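Local coordinates for protein 2-oxoglutarate dehydrogenase E3 component (Thermus thermophilus, PDB 2YQU) that probably catalyses the NAD(+)-dependent reoxidation of protein-bound dihydrolipoyl groups, with one FAD bound in each subunit, at residues L4-A9 with V15-A20; D302-P307 with S314-A319; A310-E315 with Q334-V339. All coordinates share one frame; numbering follows the deposited sequence.

Overall arrangement
From the N terminus, contact 1 comes first: strand 2-7 turns through a short glycine-rich loop, and helix 11-22 packs back on the strand. Much later, after strand 297-299, contact 2 closes the loop between 302-307 and helix 310-326. Contact 3 starts within that loop, on the first turn of the same helix, and closes a longer one to 334-339, so contacts 2 and 3 overlap along the chain and share Ser314 and Glu315. Contact 1 lies wholly before both, yet Val15 and Arg19 pack on Ile318 of helix 310-326. This helix thus ties the FAD-binding fold of contacts 1 and 2 to the approach to strand 338-340, and all three contacts touch FAD.

Contact 1. Residues L4-A9 with V15-A20; sequences LLVIGA and VAAIRA. With FAD (flavin-adenine dinucleotide), chain D.
Leu4 and Val6 meet Ala20 and Ala17 through methyl groups alone, and the flat group beside this contact is the adenine of FAD, reached from the same strand by Ile7. Methyl CG2 of Ile7 stands over one face of the purine, 3.8 Å from N1A and 3.9 Å from C6A of FAD. With CG2 anti to its own backbone N, Ile7 turns that branch to the nucleotide, on the side of the strand away from helix 15-20. Across the contact, the closest pair is Leu4 CD2 against Ala20 CB at 3.5 Å, tighter than an ordinary carbon-carbon contact. Leu4 holds CG anti to the backbone N (chi1 172°), and of its two branches CD2 does the touching. One turn earlier on the helix, Val6 CG2 lies 4.4 Å from Ala17 CB. The small alanines let the helix come near: the CA atoms of Val6 and Ala17 are 7.0 Å apart.

This is the opening beta-alpha-beta unit of a Rossmann-type dinucleotide fold, running from strand 2-7 through helix 11-22 to strand 27-31. Gly8, first glycine of what reads as its GxGxxG sequence, puts CA 3.3 Å from ribose atom O4B of FAD. Its backbone angles (phi 107°, psi 136°) would jam a CB against the preceding carbonyl oxygen, and a side chain would also collide with the ribose. Ala9 gives its backbone N to Glu31 OE2, while Glu31 OE1 is hydrogen-bonded to FAD, so one carboxylate ties the turn to the cofactor. Val27 of the following strand touches both Ala17 and Ala20. On the helix face turned from the strand, Arg19 forms a salt bridge from NE to Glu322 OE1 of helix 310-326, and Ile453 of the second subunit packs on Val15, Ile18 and Arg19.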
loop_
_atom_site.group_PDB
_atom_site.type_symbol
_atom_site.label_atom_id
_atom_site.label_comp_id
_atom_site.label_asym_id
_atom_site.label_seq_id
_atom_site.Cartn_x
_atom_site.Cartn_y
_atom_site.Cartn_z
ATOM N N LEU A 4 37.280 3.666 4.734
ATOM C CA LEU A 4 36.206 3.452 5.694
ATOM C C LEU A 4 36.241 2.014 6.175
ATOM O O LEU A 4 36.240 1.101 5.370
ATOM C CB LEU A 4 34.843 3.722 5.049
ATOM C CG LEU A 4 33.621 3.352 5.897
ATOM C CD1 LEU A 4 33.565 4.177 7.185
ATOM C CD2 LEU A 4 32.320 3.500 5.099
ATOM N N LEU A 5 36.258 1.834 7.488
ATOM C CA LEU A 5 36.091 0.534 8.102
ATOM C C LEU A 5 34.786 0.587 8.875
ATOM O O LEU A 5 34.600 1.470 9.709
ATOM C CB LEU A 5 37.251 0.244 9.042
ATOM C CG LEU A 5 37.268 -1.118 9.729
ATOM C CD1 LEU A 5 37.421 -2.235 8.721
ATOM C CD2 LEU A 5 38.411 -1.150 10.746
ATOM N N VAL A 6 33.885 -0.340 8.565
ATOM C CA VAL A 6 32.567 -0.410 9.169
ATOM C C VAL A 6 32.539 -1.603 10.113
ATOM O O VAL A 6 32.917 -2.706 9.724
ATOM C CB VAL A 6 31.466 -0.605 8.105
ATOM C CG1 VAL A 6 30.096 -0.621 8.762
ATOM C CG2 VAL A 6 31.540 0.478 7.047
ATOM N N ILE A 7 32.105 -1.379 11.348
ATOM C CA ILE A 7 31.941 -2.453 12.316
ATOM C C ILE A 7 30.459 -2.777 12.447
ATOM O O ILE A 7 29.701 -1.988 12.995
ATOM C CB ILE A 7 32.533 -2.050 13.676
ATOM C CG1 ILE A 7 34.029 -1.739 13.527
ATOM C CG2 ILE A 7 32.338 -3.168 14.701
ATOM C CD1 ILE A 7 34.596 -0.903 14.645
ATOM N N GLY A 8 30.069 -3.956 11.969
ATOM C CA GLY A 8 28.677 -4.376 11.942
ATOM C C GLY A 8 28.161 -4.335 10.516
ATOM O O GLY A 8 28.429 -3.383 9.789
ATOM N N ALA A 9 27.431 -5.372 10.119
ATOM C CA ALA A 9 26.901 -5.511 8.768
ATOM C C ALA A 9 25.381 -5.638 8.788
ATOM O O ALA A 9 24.797 -6.327 7.946
ATOM C CB ALA A 9 27.517 -6.704 8.059
ATOM N N VAL A 15 24.422 -1.094 4.452
ATOM C CA VAL A 15 23.991 -0.052 3.519
ATOM C C VAL A 15 24.990 1.105 3.459
ATOM O O VAL A 15 25.271 1.646 2.379
ATOM C CB VAL A 15 22.573 0.455 3.844
ATOM C CG1 VAL A 15 22.224 1.668 2.990
ATOM C CG2 VAL A 15 21.576 -0.665 3.631
ATOM N N ALA A 16 25.544 1.478 4.608
ATOM C CA ALA A 16 26.591 2.486 4.638
ATOM C C ALA A 16 27.750 2.053 3.740
ATOM O O ALA A 16 28.286 2.863 2.973
ATOM C CB ALA A 16 27.074 2.707 6.039
ATOM N N ALA A 17 28.130 0.781 3.839
ATOM C CA ALA A 17 29.269 0.254 3.085
ATOM C C ALA A 17 29.035 0.346 1.581
ATOM O O ALA A 17 29.917 0.813 0.862
ATOM C CB ALA A 17 29.591 -1.186 3.508
ATOM N N ILE A 18 27.835 -0.035 1.117
ATOM C CA ILE A 18 27.485 0.044 -0.305
ATOM C C ILE A 18 27.476 1.505 -0.774
ATOM O O ILE A 18 28.043 1.822 -1.809
ATOM C CB ILE A 18 26.112 -0.633 -0.603
ATOM C CG1 ILE A 18 26.180 -2.139 -0.335
ATOM C CG2 ILE A 18 25.675 -0.365 -2.040
ATOM C CD1 ILE A 18 24.810 -2.797 -0.219
ATOM N N ARG A 19 26.853 2.397 -0.008
ATOM C CA ARG A 19 26.853 3.810 -0.366
ATOM C C ARG A 19 28.263 4.394 -0.423
ATOM O O ARG A 19 28.584 5.169 -1.339
ATOM C CB ARG A 19 26.002 4.620 0.609
ATOM C CG ARG A 19 25.789 6.061 0.189
ATOM C CD ARG A 19 25.012 6.220 -1.118
ATOM N NE ARG A 19 25.019 7.614 -1.556
ATOM C CZ ARG A 19 25.193 8.034 -2.805
ATOM N NH1 ARG A 19 25.412 7.189 -3.804
ATOM N NH2 ARG A 19 25.159 9.336 -3.057
ATOM N N ALA A 20 29.091 4.028 0.549
ATOM C CA ALA A 20 30.476 4.481 0.606
ATOM C C ALA A 20 31.241 4.046 -0.648
ATOM O O ALA A 20 31.964 4.849 -1.257
ATOM C CB ALA A 20 31.160 3.959 1.869
HETATM P PA FAD D . 22.138 -4.695 13.701
HETATM O O1A FAD D . 21.871 -5.299 15.029
HETATM O O2A FAD D . 21.098 -5.080 12.640
HETATM O O5B FAD D . 23.618 -5.091 13.240
HETATM C C5B FAD D . 24.677 -5.027 14.163
HETATM C C4B FAD D . 25.688 -6.077 13.756
HETATM O O4B FAD D . 26.915 -5.772 14.387
HETATM C C3B FAD D . 25.296 -7.483 14.203
HETATM O O3B FAD D . 25.224 -8.345 13.089
HETATM C C2B FAD D . 26.406 -7.907 15.147
HETATM O O2B FAD D . 26.751 -9.263 14.982
HETATM C C1B FAD D . 27.545 -6.979 14.757
HETATM N N9A FAD D . 28.518 -6.633 15.798
HETATM C C8A FAD D . 28.288 -6.078 17.031
HETATM N N7A FAD D . 29.469 -5.867 17.639
HETATM C C5A FAD D . 30.455 -6.281 16.809
HETATM C C6A FAD D . 31.842 -6.303 16.920
HETATM N N6A FAD D . 32.489 -5.727 17.931
HETATM N N1A FAD D . 32.561 -6.796 15.862
HETATM C C2A FAD D . 31.970 -7.261 14.714
HETATM N N3A FAD D . 30.596 -7.227 14.608
HETATM C C4A FAD D . 29.868 -6.755 15.647
HETATM N N1 FAD D . 13.075 -3.015 12.514
HETATM C C2 FAD D . 12.295 -2.482 11.510
HETATM O O2 FAD D . 12.548 -1.375 11.025
HETATM N N3 FAD D . 11.218 -3.190 11.040
HETATM C C4 FAD D . 10.902 -4.422 11.568
HETATM O O4 FAD D . 10.064 -5.081 10.977
HETATM C C4X FAD D . 11.682 -4.981 12.580
HETATM N N5 FAD D . 11.374 -6.221 13.115
HETATM C C5X FAD D . 12.180 -6.747 14.122
HETATM C C6 FAD D . 11.864 -7.998 14.661
HETATM C C7 FAD D . 12.662 -8.544 15.677
HETATM C C7M FAD D . 12.353 -9.937 16.159
HETATM C C8 FAD D . 13.769 -7.843 16.145
HETATM C C8M FAD D . 14.817 -8.521 16.990
HETATM C C9 FAD D . 14.079 -6.593 15.607
HETATM C C9A FAD D . 13.282 -6.035 14.600
HETATM N N10 FAD D . 13.577 -4.778 14.066
HETATM C C10 FAD D . 12.777 -4.263 13.057
HETATM C "C1'" FAD D . 14.674 -3.901 14.615
HETATM C "C2'" FAD D . 15.897 -4.040 13.704
HETATM O "O2'" FAD D . 16.329 -5.391 13.649
HETATM C "C3'" FAD D . 17.036 -3.115 14.119
HETATM O "O3'" FAD D . 16.549 -1.793 14.256
HETATM C "C4'" FAD D . 18.144 -3.108 13.072
HETATM O "O4'" FAD D . 18.652 -4.407 12.886
HETATM C "C5'" FAD D . 19.255 -2.128 13.468
HETATM O "O5'" FAD D . 20.311 -2.189 12.535
HETATM P P FAD D . 21.823 -1.890 12.992
HETATM O O1P FAD D . 22.707 -1.915 11.787
HETATM O O2P FAD D . 21.904 -0.642 13.852
HETATM O O3P FAD D . 22.250 -3.108 13.960
#

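Contact 2. Residues D302-P307 with S314-A319; sequences DVVRGP and SEEGIA. With FAD (flavin-adenine dinucleotide), chain D; CO3 (carbonate ion), chain C.
Glu316 reaches from its helix with an extended chain and sets its carboxylate between Val304 and Arg305, covering part of each. Val304 approaches from the opposite direction, and its methyl CG2 rests 3.8 Å from Glu316 OE1. The other oxygen makes the salt bridge: Arg305 NH1 donates to Glu316 OE2 at 2.9 Å, with an N-H...O angle of 148°. On the arginine side the bond is well placed, since OE2 sits at the guanidinium edge almost in its plane. On the carboxylate side the donor comes from the syn side but 33° out of plane, in keeping with the 43° between the two planes. Arg305 attains this with CG wedged between its backbone N and carbonyl carbon and a further bend at chi2, which fold the chain back to the helix.

The loop follows strand 297-299 and begins with the Gly-Asp pair (Gly301, Asp302), a second FAD-binding sequence motif of this reductase family. Asp302 grips the cofactor at two points. Its backbone N donates to phosphate oxygen O2P of FAD over 3.0 Å, and its OD2 accepts the ribityl hydroxyl O3' of FAD at 2.9 Å. Ser139, itself an FAD-binding residue, is hydrogen-bonded through OG to Asp302 OD1, which is likely to hold the carboxylate's rotation.

Glu316 holds the same loop from the helix side. Besides Arg305, its OE2 is hydrogen-bonded to Tyr333 OH, while OE1 takes the backbone N of Gly301 and a salt bridge from Lys312 NZ. Two cationic neighbours would be expected to favour the ionised carboxylate. Tyr333 OH is hydrogen-bonded to Arg305 NH2 as well. At the start of the helical segment, Ser314 OG lies 2.8 Å from O3 of a carbonate ion, probably from the crystallisation liquor.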
loop_
_atom_site.group_PDB
_atom_site.type_symbol
_atom_site.label_atom_id
_atom_site.label_comp_id
_atom_site.label_asym_id
_atom_site.label_seq_id
_atom_site.Cartn_x
_atom_site.Cartn_y
_atom_site.Cartn_z
ATOM N N ASP A 302 20.958 1.267 15.937
ATOM C CA ASP A 302 20.516 0.935 17.276
ATOM C C ASP A 302 21.515 1.294 18.376
ATOM O O ASP A 302 21.131 1.359 19.532
ATOM C CB ASP A 302 20.214 -0.566 17.394
ATOM C CG ASP A 302 18.907 -0.970 16.756
ATOM O OD1 ASP A 302 18.489 -2.134 16.995
ATOM O OD2 ASP A 302 18.243 -0.222 16.011
ATOM N N VAL A 303 22.791 1.483 18.034
ATOM C CA VAL A 303 23.798 1.820 19.039
ATOM C C VAL A 303 23.801 3.307 19.443
ATOM O O VAL A 303 24.433 3.674 20.418
ATOM C CB VAL A 303 25.225 1.373 18.611
ATOM C CG1 VAL A 303 25.903 2.409 17.711
ATOM C CG2 VAL A 303 26.075 1.087 19.836
ATOM N N VAL A 304 23.090 4.151 18.699
ATOM C CA VAL A 304 22.955 5.564 19.037
ATOM C C VAL A 304 21.485 5.917 19.285
ATOM O O VAL A 304 20.601 5.082 19.124
ATOM C CB VAL A 304 23.565 6.494 17.940
ATOM C CG1 VAL A 304 25.006 6.090 17.640
ATOM C CG2 VAL A 304 22.739 6.477 16.678
ATOM N N ARG A 305 21.244 7.157 19.695
ATOM C CA ARG A 305 19.895 7.633 20.026
ATOM C C ARG A 305 18.938 7.517 18.843
ATOM O O ARG A 305 19.367 7.488 17.695
ATOM C CB ARG A 305 19.930 9.093 20.511
ATOM C CG ARG A 305 20.024 10.170 19.413
ATOM C CD ARG A 305 21.375 10.243 18.724
ATOM N NE ARG A 305 21.392 11.197 17.612
ATOM C CZ ARG A 305 21.089 10.906 16.351
ATOM N NH1 ARG A 305 20.705 9.680 16.003
ATOM N NH2 ARG A 305 21.164 11.852 15.428
ATOM N N GLY A 306 17.640 7.481 19.138
ATOM C CA GLY A 306 16.613 7.505 18.112
ATOM C C GLY A 306 15.917 6.165 17.966
ATOM O O GLY A 306 16.353 5.178 18.567
ATOM N N PRO A 307 14.851 6.117 17.158
ATOM C CA PRO A 307 14.052 4.895 17.002
ATOM C C PRO A 307 14.893 3.720 16.507
ATOM O O PRO A 307 15.651 3.859 15.546
ATOM C CB PRO A 307 12.988 5.292 15.965
ATOM C CG PRO A 307 12.948 6.768 15.987
ATOM C CD PRO A 307 14.328 7.224 16.339
ATOM N N SER A 314 19.750 2.451 8.365
ATOM C CA SER A 314 20.261 2.554 7.004
ATOM C C SER A 314 20.328 4.008 6.548
ATOM O O SER A 314 21.290 4.412 5.919
ATOM C CB SER A 314 19.425 1.709 6.036
ATOM O OG SER A 314 18.076 2.156 5.990
ATOM N N GLU A 315 19.314 4.803 6.872
ATOM C CA GLU A 315 19.335 6.209 6.491
ATOM C C GLU A 315 20.467 6.954 7.177
ATOM O O GLU A 315 21.059 7.858 6.592
ATOM C CB GLU A 315 17.991 6.880 6.782
ATOM C CG GLU A 315 16.872 6.414 5.859
ATOM C CD GLU A 315 16.955 6.992 4.458
ATOM O OE1 GLU A 315 18.073 7.215 3.955
ATOM O OE2 GLU A 315 15.890 7.216 3.845
ATOM N N GLU A 316 20.779 6.554 8.410
ATOM C CA GLU A 316 21.873 7.154 9.164
ATOM C C GLU A 316 23.208 6.730 8.561
ATOM O O GLU A 316 24.142 7.520 8.510
ATOM C CB GLU A 316 21.791 6.778 10.647
ATOM C CG GLU A 316 20.813 7.638 11.420
ATOM C CD GLU A 316 20.675 7.269 12.877
ATOM O OE1 GLU A 316 21.056 6.150 13.264
ATOM O OE2 GLU A 316 20.152 8.107 13.640
ATOM N N GLY A 317 23.278 5.490 8.090
ATOM C CA GLY A 317 24.449 4.985 7.395
ATOM C C GLY A 317 24.735 5.798 6.136
ATOM O O GLY A 317 25.879 6.192 5.897
ATOM N N ILE A 318 23.689 6.074 5.360
ATOM C CA ILE A 318 23.810 6.875 4.140
ATOM C C ILE A 318 24.319 8.279 4.477
ATOM O O ILE A 318 25.262 8.780 3.836
ATOM C CB ILE A 318 22.443 6.970 3.397
ATOM C CG1 ILE A 318 21.990 5.596 2.879
ATOM C CG2 ILE A 318 22.518 7.988 2.250
ATOM C CD1 ILE A 318 22.866 4.976 1.866
ATOM N N ALA A 319 23.699 8.912 5.472
ATOM C CA ALA A 319 24.036 10.285 5.862
ATOM C C ALA A 319 25.452 10.383 6.418
ATOM O O ALA A 319 26.145 11.372 6.182
ATOM C CB ALA A 319 23.039 10.808 6.894
HETATM P PA FAD D . 22.138 -4.695 13.701
HETATM O O1A FAD D . 21.871 -5.299 15.029
HETATM O O2A FAD D . 21.098 -5.080 12.640
HETATM O O5B FAD D . 23.618 -5.091 13.240
HETATM C C5B FAD D . 24.677 -5.027 14.163
HETATM C C4B FAD D . 25.688 -6.077 13.756
HETATM O O4B FAD D . 26.915 -5.772 14.387
HETATM C C3B FAD D . 25.296 -7.483 14.203
HETATM O O3B FAD D . 25.224 -8.345 13.089
HETATM C C2B FAD D . 26.406 -7.907 15.147
HETATM O O2B FAD D . 26.751 -9.263 14.982
HETATM C C1B FAD D . 27.545 -6.979 14.757
HETATM N N9A FAD D . 28.518 -6.633 15.798
HETATM C C8A FAD D . 28.288 -6.078 17.031
HETATM N N7A FAD D . 29.469 -5.867 17.639
HETATM C C5A FAD D . 30.455 -6.281 16.809
HETATM C C6A FAD D . 31.842 -6.303 16.920
HETATM N N6A FAD D . 32.489 -5.727 17.931
HETATM N N1A FAD D . 32.561 -6.796 15.862
HETATM C C2A FAD D . 31.970 -7.261 14.714
HETATM N N3A FAD D . 30.596 -7.227 14.608
HETATM C C4A FAD D . 29.868 -6.755 15.647
HETATM N N1 FAD D . 13.075 -3.015 12.514
HETATM C C2 FAD D . 12.295 -2.482 11.510
HETATM O O2 FAD D . 12.548 -1.375 11.025
HETATM N N3 FAD D . 11.218 -3.190 11.040
HETATM C C4 FAD D . 10.902 -4.422 11.568
HETATM O O4 FAD D . 10.064 -5.081 10.977
HETATM C C4X FAD D . 11.682 -4.981 12.580
HETATM N N5 FAD D . 11.374 -6.221 13.115
HETATM C C5X FAD D . 12.180 -6.747 14.122
HETATM C C6 FAD D . 11.864 -7.998 14.661
HETATM C C7 FAD D . 12.662 -8.544 15.677
HETATM C C7M FAD D . 12.353 -9.937 16.159
HETATM C C8 FAD D . 13.769 -7.843 16.145
HETATM C C8M FAD D . 14.817 -8.521 16.990
HETATM C C9 FAD D . 14.079 -6.593 15.607
HETATM C C9A FAD D . 13.282 -6.035 14.600
HETATM N N10 FAD D . 13.577 -4.778 14.066
HETATM C C10 FAD D . 12.777 -4.263 13.057
HETATM C "C1'" FAD D . 14.674 -3.901 14.615
HETATM C "C2'" FAD D . 15.897 -4.040 13.704
HETATM O "O2'" FAD D . 16.329 -5.391 13.649
HETATM C "C3'" FAD D . 17.036 -3.115 14.119
HETATM O "O3'" FAD D . 16.549 -1.793 14.256
HETATM C "C4'" FAD D . 18.144 -3.108 13.072
HETATM O "O4'" FAD D . 18.652 -4.407 12.886
HETATM C "C5'" FAD D . 19.255 -2.128 13.468
HETATM O "O5'" FAD D . 20.311 -2.189 12.535
HETATM P P FAD D . 21.823 -1.890 12.992
HETATM O O1P FAD D . 22.707 -1.915 11.787
HETATM O O2P FAD D . 21.904 -0.642 13.852
HETATM O O3P FAD D . 22.250 -3.108 13.960
HETATM C C CO3 C . 17.022 -0.925 4.939
HETATM O O1 CO3 C . 17.688 -1.568 4.011
HETATM O O2 CO3 C . 16.931 -1.427 6.132
HETATM O O3 CO3 C . 16.443 0.221 4.699
#

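Contact 3. Residues A310-E315 with Q334-V339; sequences AHKASE and QAIPSV. With FAD (flavin-adenine dinucleotide), chain D; CO3 (carbonate ion), chain C.
His311 NE2 donates to the backbone oxygen of Pro337 over a short 2.6 Å, at an N-H...O angle of 145°. The bond is somewhat bent at the hydrogen, but Pro337 O lies near the plane of the imidazole, at its edge, and the nitrogen arrives in the carbonyl plane with a C=O...N angle of 158°. The same ring edge carries an apolar contact, for methyl CG2 of Ile336 is 3.5 Å from His311 CD2. The imidazole is swung to this side by a first torsion of 53°, which puts CG between the backbone N and the carbonyl carbon. Farther along Ile336, CD1 lies 4.2 Å from CG of Lys312, whose chain then bends away, and NZ, besides its salt bridge to Glu316, is hydrogen-bonded to the carbonyl oxygens of Arg305 and Gly301. Replacing His311 by alanine would probably leave Pro337 O without its ring donor and open a gap beside Ile336 CG2. His432 and Ala433 of the second subunit pack on His311 and Pro337, so the joint lies close to the dimer interface.

At the first residue of the helix, Ala310 N donates to flavin O2 of FAD over 2.9 Å. A helix N terminus directed at this oxygen would be expected to stabilise negative charge in the pyrimidine part of the flavin. His434 of the second subunit, predicted to be the proton acceptor, packs on Ala310. The arrangement joins the flavin-facing helix of the FAD domain to the segment leading into strand 338-340 of the dimerisation domain, as in pyridine nucleotide-disulfide oxidoreductases of this class.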
loop_
_atom_site.group_PDB
_atom_site.type_symbol
_atom_site.label_atom_id
_atom_site.label_comp_id
_atom_site.label_asym_id
_atom_site.label_seq_id
_atom_site.Cartn_x
_atom_site.Cartn_y
_atom_site.Cartn_z
ATOM N N ALA A 310 15.259 -0.551 11.358
ATOM C CA ALA A 310 16.201 -0.927 10.320
ATOM C C ALA A 310 16.424 0.213 9.336
ATOM O O ALA A 310 17.548 0.558 9.030
ATOM C CB ALA A 310 15.733 -2.161 9.599
ATOM N N HIS A 311 15.344 0.810 8.862
ATOM C CA HIS A 311 15.461 1.915 7.909
ATOM C C HIS A 311 15.976 3.219 8.527
ATOM O O HIS A 311 16.479 4.082 7.796
ATOM C CB HIS A 311 14.140 2.140 7.183
ATOM C CG HIS A 311 12.961 2.322 8.086
ATOM N ND1 HIS A 311 12.132 1.283 8.445
ATOM C CD2 HIS A 311 12.454 3.426 8.678
ATOM C CE1 HIS A 311 11.157 1.742 9.213
ATOM N NE2 HIS A 311 11.333 3.039 9.374
ATOM N N LYS A 312 15.847 3.367 9.849
ATOM C CA LYS A 312 16.465 4.468 10.571
ATOM C C LYS A 312 17.963 4.243 10.500
ATOM O O LYS A 312 18.709 5.147 10.168
ATOM C CB LYS A 312 16.013 4.504 12.039
ATOM C CG LYS A 312 16.582 5.645 12.848
ATOM C CD LYS A 312 17.881 5.281 13.516
ATOM C CE LYS A 312 18.061 6.031 14.827
ATOM N NZ LYS A 312 19.386 5.704 15.435
ATOM N N ALA A 313 18.382 3.019 10.795
ATOM C CA ALA A 313 19.810 2.685 10.791
ATOM C C ALA A 313 20.426 2.918 9.415
ATOM O O ALA A 313 21.505 3.508 9.312
ATOM C CB ALA A 313 20.028 1.249 11.212
ATOM N N SER A 314 19.750 2.451 8.365
ATOM C CA SER A 314 20.261 2.554 7.004
ATOM C C SER A 314 20.328 4.008 6.548
ATOM O O SER A 314 21.290 4.412 5.919
ATOM C CB SER A 314 19.425 1.709 6.036
ATOM O OG SER A 314 18.076 2.156 5.990
ATOM N N GLU A 315 19.314 4.803 6.872
ATOM C CA GLU A 315 19.335 6.209 6.491
ATOM C C GLU A 315 20.467 6.954 7.177
ATOM O O GLU A 315 21.059 7.858 6.592
ATOM C CB GLU A 315 17.991 6.880 6.782
ATOM C CG GLU A 315 16.872 6.414 5.859
ATOM C CD GLU A 315 16.955 6.992 4.458
ATOM O OE1 GLU A 315 18.073 7.215 3.955
ATOM O OE2 GLU A 315 15.890 7.216 3.845
ATOM N N GLN A 334 11.617 13.073 11.055
ATOM C CA GLN A 334 10.155 13.263 11.022
ATOM C C GLN A 334 9.440 12.522 9.886
ATOM O O GLN A 334 8.203 12.428 9.879
ATOM C CB GLN A 334 9.831 14.754 10.915
ATOM C CG GLN A 334 10.343 15.562 12.078
ATOM C CD GLN A 334 9.936 14.963 13.397
ATOM O OE1 GLN A 334 8.744 14.918 13.718
ATOM N NE2 GLN A 334 10.912 14.471 14.157
ATOM N N ALA A 335 10.202 12.008 8.927
ATOM C CA ALA A 335 9.634 11.279 7.798
ATOM C C ALA A 335 9.852 9.770 7.901
ATOM O O ALA A 335 9.568 9.045 6.956
ATOM C CB ALA A 335 10.212 11.810 6.496
ATOM N N ILE A 336 10.381 9.309 9.040
ATOM C CA ILE A 336 10.659 7.890 9.251
ATOM C C ILE A 336 9.448 7.216 9.886
ATOM O O ILE A 336 9.124 7.501 11.045
ATOM C CB ILE A 336 11.899 7.713 10.166
ATOM C CG1 ILE A 336 13.151 8.170 9.419
ATOM C CG2 ILE A 336 12.034 6.260 10.624
ATOM C CD1 ILE A 336 14.444 8.106 10.258
ATOM N N PRO A 337 8.787 6.316 9.158
ATOM C CA PRO A 337 7.644 5.590 9.721
ATOM C C PRO A 337 8.054 4.494 10.686
ATOM O O PRO A 337 9.132 3.904 10.556
ATOM C CB PRO A 337 6.992 4.964 8.494
ATOM C CG PRO A 337 8.095 4.775 7.547
ATOM C CD PRO A 337 9.039 5.915 7.762
ATOM N N SER A 338 7.191 4.246 11.661
ATOM C CA SER A 338 7.322 3.107 12.551
ATOM C C SER A 338 6.051 2.286 12.389
ATOM O O SER A 338 4.946 2.815 12.514
ATOM C CB SER A 338 7.511 3.573 13.992
ATOM O OG SER A 338 7.596 2.462 14.867
ATOM N N VAL A 339 6.209 1.003 12.091
ATOM C CA VAL A 339 5.088 0.141 11.716
ATOM C C VAL A 339 5.103 -1.157 12.513
ATOM O O VAL A 339 6.161 -1.692 12.816
ATOM C CB VAL A 339 5.131 -0.198 10.201
ATOM C CG1 VAL A 339 3.867 -0.937 9.760
ATOM C CG2 VAL A 339 5.331 1.067 9.384
HETATM P PA FAD D . 22.138 -4.695 13.701
HETATM O O1A FAD D . 21.871 -5.299 15.029
HETATM O O2A FAD D . 21.098 -5.080 12.640
HETATM O O5B FAD D . 23.618 -5.091 13.240
HETATM C C5B FAD D . 24.677 -5.027 14.163
HETATM C C4B FAD D . 25.688 -6.077 13.756
HETATM O O4B FAD D . 26.915 -5.772 14.387
HETATM C C3B FAD D . 25.296 -7.483 14.203
HETATM O O3B FAD D . 25.224 -8.345 13.089
HETATM C C2B FAD D . 26.406 -7.907 15.147
HETATM O O2B FAD D . 26.751 -9.263 14.982
HETATM C C1B FAD D . 27.545 -6.979 14.757
HETATM N N9A FAD D . 28.518 -6.633 15.798
HETATM C C8A FAD D . 28.288 -6.078 17.031
HETATM N N7A FAD D . 29.469 -5.867 17.639
HETATM C C5A FAD D . 30.455 -6.281 16.809
HETATM C C6A FAD D . 31.842 -6.303 16.920
HETATM N N6A FAD D . 32.489 -5.727 17.931
HETATM N N1A FAD D . 32.561 -6.796 15.862
HETATM C C2A FAD D . 31.970 -7.261 14.714
HETATM N N3A FAD D . 30.596 -7.227 14.608
HETATM C C4A FAD D . 29.868 -6.755 15.647
HETATM N N1 FAD D . 13.075 -3.015 12.514
HETATM C C2 FAD D . 12.295 -2.482 11.510
HETATM O O2 FAD D . 12.548 -1.375 11.025
HETATM N N3 FAD D . 11.218 -3.190 11.040
HETATM C C4 FAD D . 10.902 -4.422 11.568
HETATM O O4 FAD D . 10.064 -5.081 10.977
HETATM C C4X FAD D . 11.682 -4.981 12.580
HETATM N N5 FAD D . 11.374 -6.221 13.115
HETATM C C5X FAD D . 12.180 -6.747 14.122
HETATM C C6 FAD D . 11.864 -7.998 14.661
HETATM C C7 FAD D . 12.662 -8.544 15.677
HETATM C C7M FAD D . 12.353 -9.937 16.159
HETATM C C8 FAD D . 13.769 -7.843 16.145
HETATM C C8M FAD D . 14.817 -8.521 16.990
HETATM C C9 FAD D . 14.079 -6.593 15.607
HETATM C C9A FAD D . 13.282 -6.035 14.600
HETATM N N10 FAD D . 13.577 -4.778 14.066
HETATM C C10 FAD D . 12.777 -4.263 13.057
HETATM C "C1'" FAD D . 14.674 -3.901 14.615
HETATM C "C2'" FAD D . 15.897 -4.040 13.704
HETATM O "O2'" FAD D . 16.329 -5.391 13.649
HETATM C "C3'" FAD D . 17.036 -3.115 14.119
HETATM O "O3'" FAD D . 16.549 -1.793 14.256
HETATM C "C4'" FAD D . 18.144 -3.108 13.072
HETATM O "O4'" FAD D . 18.652 -4.407 12.886
HETATM C "C5'" FAD D . 19.255 -2.128 13.468
HETATM O "O5'" FAD D . 20.311 -2.189 12.535
HETATM P P FAD D . 21.823 -1.890 12.992
HETATM O O1P FAD D . 22.707 -1.915 11.787
HETATM O O2P FAD D . 21.904 -0.642 13.852
HETATM O O3P FAD D . 22.250 -3.108 13.960
HETATM C C CO3 C . 17.022 -0.925 4.939
HETATM O O1 CO3 C . 17.688 -1.568 4.011
HETATM O O2 CO3 C . 16.931 -1.427 6.132
HETATM O O3 CO3 C . 16.443 0.221 4.699
#